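Local coordinates for protein transcriptional regulator, LacI family (Lactobacillus brevis, PDB 3JY6) that probably acts as a DNA-binding transcription factor that recognises cis-regulatory DNA sequences, at residues L56-Q70 against V78-D92. Residues are numbered along the deposited sequence; the frame is centred on the assembly and turned at random.
Sequences LRAIGSRGFDGLILQ and VQEILHQQMPVVSVD
Over one face of the Arg-57 guanidinium lies Ile-81 CD1, 4.1 Å above the plane and displaced toward the rim; the two side chains cross at about a right angle. At Gln-70 and Asp-92 the amide and carboxylate planes stand 60° apart, and each group bonds elsewhere, Gln-70 OE1 to Ser-22 OG and Asp-92 OD1 to Gln-234 NE2. Deeper in, Leu-82 divides its methyls: CD1 packs 3.7 Å from Leu-67 CD2 and also meets Leu-56 CD2, while CD2 presses on Leu-56 O and lies 3.6 Å from Gly-60 CA. Met-86 holds CG between its backbone N and carbonyl carbon (chi1 71°), and a further bend at chi3 carries CE to 3.7 Å from Ile-59 CG2, with SD over the Gly-66 backbone. Parallel pairing follows: Leu-67 N donates to Pro-87 O, Val-89 N to Leu-67 O, and Leu-69 N to Val-89 O (2.7 Å). Leu-69 O is gripped twice, by Val-91 N at 2.7 Å and by Ser-90 OG at 3.2 Å, from opposite faces of its carbonyl plane. Helix 236-251 packs against Pro-87, Val-89 and Val-91. Strand 66-70, helix 75-82 and strand 88-91 thus form a beta-alpha-beta crossover, in which the helical segments 56-60 and 78-82 cross at -43°, within the parallel sheet of a periplasmic-binding-protein-like subdomain.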
loop_
_atom_site.group_PDB
_atom_site.type_symbol
_atom_site.label_atom_id
_atom_site.label_comp_id
_atom_site.label_asym_id
_atom_site.label_seq_id
_atom_site.Cartn_x
_atom_site.Cartn_y
_atom_site.Cartn_z
ATOM N N LEU A 56 -6.088 -8.046 -19.376
ATOM C CA LEU A 56 -5.249 -8.750 -20.339
ATOM C C LEU A 56 -5.698 -8.453 -21.782
ATOM O O LEU A 56 -4.870 -8.274 -22.679
ATOM C CB LEU A 56 -5.302 -10.262 -20.083
ATOM C CG LEU A 56 -4.487 -10.847 -18.912
ATOM C CD1 LEU A 56 -4.950 -12.293 -18.671
ATOM C CD2 LEU A 56 -2.991 -10.773 -19.213
ATOM N N ARG A 57 -7.007 -8.403 -22.007
ATOM C CA ARG A 57 -7.518 -8.132 -23.350
ATOM C C ARG A 57 -7.122 -6.731 -23.776
ATOM O O ARG A 57 -6.920 -6.465 -24.956
ATOM C CB ARG A 57 -9.043 -8.268 -23.400
ATOM C CG ARG A 57 -9.573 -9.704 -23.293
ATOM C CD ARG A 57 -11.098 -9.714 -23.435
ATOM N NE ARG A 57 -11.764 -10.454 -22.367
ATOM C CZ ARG A 57 -11.931 -11.773 -22.355
ATOM N NH1 ARG A 57 -11.484 -12.519 -23.360
ATOM N NH2 ARG A 57 -12.556 -12.347 -21.338
ATOM N N ALA A 58 -7.007 -5.836 -22.800
ATOM C CA ALA A 58 -6.610 -4.463 -23.070
ATOM C C ALA A 58 -5.112 -4.424 -23.332
ATOM O O ALA A 58 -4.633 -3.732 -24.231
ATOM C CB ALA A 58 -6.950 -3.568 -21.872
ATOM N N ILE A 59 -4.368 -5.173 -22.532
ATOM C CA ILE A 59 -2.920 -5.223 -22.664
ATOM C C ILE A 59 -2.474 -5.754 -24.030
ATOM O O ILE A 59 -1.453 -5.319 -24.572
ATOM C CB ILE A 59 -2.331 -6.069 -21.528
ATOM C CG1 ILE A 59 -2.440 -5.263 -20.220
ATOM C CG2 ILE A 59 -0.894 -6.474 -21.849
ATOM C CD1 ILE A 59 -2.301 -6.072 -18.969
ATOM N N GLY A 60 -3.247 -6.683 -24.583
ATOM C CA GLY A 60 -2.908 -7.235 -25.881
ATOM C C GLY A 60 -3.344 -6.380 -27.063
ATOM O O GLY A 60 -2.798 -6.529 -28.155
ATOM N N SER A 61 -4.304 -5.480 -26.853
ATOM C CA SER A 61 -4.808 -4.629 -27.936
ATOM C C SER A 61 -4.398 -3.163 -27.849
ATOM O O SER A 61 -5.101 -2.289 -28.375
ATOM C CB SER A 61 -6.331 -4.695 -27.990
ATOM O OG SER A 61 -6.899 -4.056 -26.857
ATOM N N ARG A 62 -3.276 -2.898 -27.180
ATOM C CA ARG A 62 -2.750 -1.544 -27.027
ATOM C C ARG A 62 -1.246 -1.568 -27.280
ATOM O O ARG A 62 -0.573 -0.533 -27.269
ATOM C CB ARG A 62 -3.035 -1.013 -25.620
ATOM C CG ARG A 62 -4.279 -0.143 -25.520
ATOM C CD ARG A 62 -4.020 1.231 -26.128
ATOM N NE ARG A 62 -5.125 2.155 -25.904
ATOM C CZ ARG A 62 -5.045 3.471 -26.070
ATOM N NH1 ARG A 62 -3.906 4.028 -26.463
ATOM N NH2 ARG A 62 -6.108 4.228 -25.846
ATOM N N GLY A 63 -0.724 -2.769 -27.501
ATOM C CA GLY A 63 0.691 -2.922 -27.762
ATOM C C GLY A 63 1.626 -2.678 -26.593
ATOM O O GLY A 63 2.298 -1.652 -26.528
ATOM N N PHE A 64 1.644 -3.600 -25.641
ATOM C CA PHE A 64 2.573 -3.482 -24.531
ATOM C C PHE A 64 3.657 -4.458 -24.967
ATOM O O PHE A 64 3.367 -5.395 -25.705
ATOM C CB PHE A 64 1.915 -3.908 -23.209
ATOM C CG PHE A 64 1.126 -2.807 -22.548
ATOM C CD1 PHE A 64 -0.160 -2.492 -22.979
ATOM C CD2 PHE A 64 1.694 -2.040 -21.532
ATOM C CE1 PHE A 64 -0.870 -1.415 -22.407
ATOM C CE2 PHE A 64 0.994 -0.965 -20.954
ATOM C CZ PHE A 64 -0.280 -0.653 -21.389
ATOM N N ASP A 65 4.898 -4.252 -24.548
ATOM C CA ASP A 65 5.950 -5.158 -24.986
ATOM C C ASP A 65 6.260 -6.329 -24.075
ATOM O O ASP A 65 7.128 -7.141 -24.391
ATOM C CB ASP A 65 7.237 -4.388 -25.272
ATOM C CG ASP A 65 7.085 -3.405 -26.430
ATOM O OD1 ASP A 65 6.116 -3.525 -27.215
ATOM O OD2 ASP A 65 7.946 -2.512 -26.564
ATOM N N GLY A 66 5.543 -6.436 -22.963
ATOM C CA GLY A 66 5.794 -7.528 -22.041
ATOM C C GLY A 66 4.787 -7.576 -20.912
ATOM O O GLY A 66 4.093 -6.594 -20.632
ATOM N N LEU A 67 4.717 -8.725 -20.257
ATOM C CA LEU A 67 3.792 -8.920 -19.166
ATOM C C LEU A 67 4.472 -9.584 -17.977
ATOM O O LEU A 67 5.107 -10.630 -18.115
ATOM C CB LEU A 67 2.608 -9.799 -19.622
ATOM C CG LEU A 67 1.631 -10.289 -18.543
ATOM C CD1 LEU A 67 0.981 -9.089 -17.881
ATOM C CD2 LEU A 67 0.578 -11.197 -19.139
ATOM N N ILE A 68 4.359 -8.953 -16.817
ATOM C CA ILE A 68 4.896 -9.535 -15.597
ATOM C C ILE A 68 3.627 -9.857 -14.821
ATOM O O ILE A 68 2.825 -8.968 -14.496
ATOM C CB ILE A 68 5.803 -8.563 -14.837
ATOM C CG1 ILE A 68 7.006 -8.198 -15.720
ATOM C CG2 ILE A 68 6.266 -9.206 -13.551
ATOM C CD1 ILE A 68 8.047 -7.337 -15.057
ATOM N N LEU A 69 3.434 -11.140 -14.554
ATOM C CA LEU A 69 2.217 -11.596 -13.905
ATOM C C LEU A 69 2.334 -11.996 -12.436
ATOM O O LEU A 69 3.008 -12.967 -12.094
ATOM C CB LEU A 69 1.667 -12.769 -14.717
ATOM C CG LEU A 69 0.254 -13.293 -14.502
ATOM C CD1 LEU A 69 -0.761 -12.240 -14.939
ATOM C CD2 LEU A 69 0.076 -14.578 -15.325
ATOM N N GLN A 70 1.674 -11.243 -11.565
ATOM C CA GLN A 70 1.689 -11.552 -10.142
ATOM C C GLN A 70 0.224 -11.686 -9.751
ATOM O O GLN A 70 -0.222 -11.126 -8.744
ATOM C CB GLN A 70 2.364 -10.417 -9.351
ATOM C CG GLN A 70 2.718 -10.760 -7.892
ATOM C CD GLN A 70 1.692 -10.269 -6.895
ATOM O OE1 GLN A 70 1.413 -9.070 -6.811
ATOM N NE2 GLN A 70 1.131 -11.193 -6.118
ATOM N N VAL A 78 -3.980 -16.878 -20.437
ATOM C CA VAL A 78 -3.018 -15.961 -21.020
ATOM C C VAL A 78 -2.698 -16.296 -22.476
ATOM O O VAL A 78 -2.348 -15.410 -23.257
ATOM C CB VAL A 78 -1.717 -15.940 -20.198
ATOM C CG1 VAL A 78 -0.681 -15.075 -20.880
ATOM C CG2 VAL A 78 -2.010 -15.414 -18.797
ATOM N N GLN A 79 -2.832 -17.573 -22.833
ATOM C CA GLN A 79 -2.571 -18.008 -24.197
ATOM C C GLN A 79 -3.762 -17.606 -25.065
ATOM O O GLN A 79 -3.596 -16.980 -26.103
ATOM C CB GLN A 79 -2.389 -19.529 -24.250
ATOM C CG GLN A 79 -2.267 -20.108 -25.653
ATOM C CD GLN A 79 -0.997 -19.674 -26.353
ATOM O OE1 GLN A 79 0.078 -19.618 -25.745
ATOM N NE2 GLN A 79 -1.105 -19.384 -27.645
ATOM N N GLU A 80 -4.961 -17.959 -24.618
ATOM C CA GLU A 80 -6.183 -17.669 -25.354
ATOM C C GLU A 80 -6.425 -16.185 -25.604
ATOM O O GLU A 80 -7.073 -15.821 -26.588
ATOM C CB GLU A 80 -7.386 -18.300 -24.632
ATOM C CG GLU A 80 -7.937 -19.542 -25.342
ATOM C CD GLU A 80 -8.549 -20.587 -24.400
ATOM O OE1 GLU A 80 -9.255 -20.206 -23.439
ATOM O OE2 GLU A 80 -8.335 -21.803 -24.637
ATOM N N ILE A 81 -5.894 -15.328 -24.733
ATOM C CA ILE A 81 -6.065 -13.881 -24.882
ATOM C C ILE A 81 -4.911 -13.158 -25.585
ATOM O O ILE A 81 -5.142 -12.391 -26.513
ATOM C CB ILE A 81 -6.295 -13.201 -23.510
ATOM C CG1 ILE A 81 -7.627 -13.663 -22.921
ATOM C CG2 ILE A 81 -6.287 -11.681 -23.665
ATOM C CD1 ILE A 81 -7.898 -13.152 -21.505
ATOM N N LEU A 82 -3.675 -13.403 -25.156
ATOM C CA LEU A 82 -2.522 -12.729 -25.752
ATOM C C LEU A 82 -1.817 -13.490 -26.889
ATOM O O LEU A 82 -1.079 -12.894 -27.684
ATOM C CB LEU A 82 -1.521 -12.379 -24.650
ATOM C CG LEU A 82 -2.128 -11.603 -23.470
ATOM C CD1 LEU A 82 -1.060 -11.290 -22.436
ATOM C CD2 LEU A 82 -2.744 -10.307 -23.976
ATOM N N HIS A 83 -2.028 -14.802 -26.946
ATOM C CA HIS A 83 -1.439 -15.639 -27.987
ATOM C C HIS A 83 0.070 -15.517 -28.121
ATOM O O HIS A 83 0.613 -15.559 -29.227
ATOM C CB HIS A 83 -2.091 -15.322 -29.326
ATOM C CG HIS A 83 -3.580 -15.393 -29.289
ATOM N ND1 HIS A 83 -4.264 -16.581 -29.144
ATOM C CD2 HIS A 83 -4.522 -14.422 -29.353
ATOM C CE1 HIS A 83 -5.564 -16.339 -29.122
ATOM N NE2 HIS A 83 -5.746 -15.037 -29.245
ATOM N N GLN A 84 0.741 -15.362 -26.988
ATOM C CA GLN A 84 2.190 -15.257 -26.964
ATOM C C GLN A 84 2.733 -14.126 -27.825
ATOM O O GLN A 84 3.832 -14.218 -28.369
ATOM C CB GLN A 84 2.812 -16.591 -27.388
ATOM C CG GLN A 84 2.692 -17.680 -26.328
ATOM C CD GLN A 84 3.465 -18.929 -26.684
ATOM O OE1 GLN A 84 4.613 -18.850 -27.106
ATOM N NE2 GLN A 84 2.841 -20.101 -26.499
ATOM N N GLN A 85 1.963 -13.056 -27.951
ATOM C CA GLN A 85 2.429 -11.926 -28.728
ATOM C C GLN A 85 3.583 -11.265 -27.960
ATOM O O GLN A 85 4.481 -10.673 -28.559
ATOM C CB GLN A 85 1.293 -10.916 -28.946
ATOM C CG GLN A 85 0.859 -10.183 -27.694
ATOM C CD GLN A 85 -0.265 -9.203 -27.950
ATOM O OE1 GLN A 85 -1.437 -9.581 -27.999
ATOM N NE2 GLN A 85 0.091 -7.933 -28.126
ATOM N N MET A 86 3.573 -11.387 -26.634
ATOM C CA MET A 86 4.614 -10.770 -25.830
ATOM C C MET A 86 5.189 -11.703 -24.777
ATOM O O MET A 86 4.502 -12.594 -24.283
ATOM C CB MET A 86 4.066 -9.506 -25.138
ATOM C CG MET A 86 3.062 -9.767 -24.010
ATOM S SD MET A 86 2.254 -8.273 -23.331
ATOM C CE MET A 86 1.065 -7.902 -24.666
ATOM N N PRO A 87 6.469 -11.519 -24.438
ATOM C CA PRO A 87 7.094 -12.365 -23.423
ATOM C C PRO A 87 6.376 -12.200 -22.086
ATOM O O PRO A 87 5.818 -11.140 -21.798
ATOM C CB PRO A 87 8.542 -11.875 -23.390
ATOM C CG PRO A 87 8.438 -10.426 -23.862
ATOM C CD PRO A 87 7.421 -10.535 -24.980
ATOM N N VAL A 88 6.394 -13.254 -21.277
ATOM C CA VAL A 88 5.726 -13.247 -19.982
ATOM C C VAL A 88 6.631 -13.788 -18.888
ATOM O O VAL A 88 7.427 -14.701 -19.124
ATOM C CB VAL A 88 4.456 -14.142 -20.005
ATOM C CG1 VAL A 88 3.733 -14.085 -18.662
ATOM C CG2 VAL A 88 3.513 -13.709 -21.149
ATOM N N VAL A 89 6.516 -13.215 -17.693
ATOM C CA VAL A 89 7.257 -13.693 -16.530
ATOM C C VAL A 89 6.245 -13.671 -15.394
ATOM O O VAL A 89 5.519 -12.695 -15.234
ATOM C CB VAL A 89 8.459 -12.784 -16.140
ATOM C CG1 VAL A 89 9.119 -13.318 -14.873
ATOM C CG2 VAL A 89 9.491 -12.766 -17.235
ATOM N N SER A 90 6.185 -14.747 -14.620
ATOM C CA SER A 90 5.253 -14.820 -13.501
ATOM C C SER A 90 6.011 -14.653 -12.176
ATOM O O SER A 90 7.191 -14.991 -12.066
ATOM C CB SER A 90 4.506 -16.159 -13.528
ATOM O OG SER A 90 3.256 -16.051 -12.865
ATOM N N VAL A 91 5.332 -14.114 -11.177
ATOM C CA VAL A 91 5.958 -13.894 -9.881
ATOM C C VAL A 91 5.075 -14.283 -8.704
ATOM O O VAL A 91 3.860 -14.061 -8.720
ATOM C CB VAL A 91 6.354 -12.403 -9.695
ATOM C CG1 VAL A 91 7.115 -12.218 -8.382
ATOM C CG2 VAL A 91 7.191 -11.940 -10.872
ATOM N N ASP A 92 5.711 -14.880 -7.697
ATOM C CA ASP A 92 5.060 -15.273 -6.448
ATOM C C ASP A 92 3.895 -16.246 -6.609
ATOM O O ASP A 92 2.942 -16.194 -5.840
ATOM C CB ASP A 92 4.567 -14.009 -5.725
ATOM C CG ASP A 92 4.157 -14.277 -4.290
ATOM O OD1 ASP A 92 5.002 -14.763 -3.513
ATOM O OD2 ASP A 92 2.993 -14.005 -3.927
#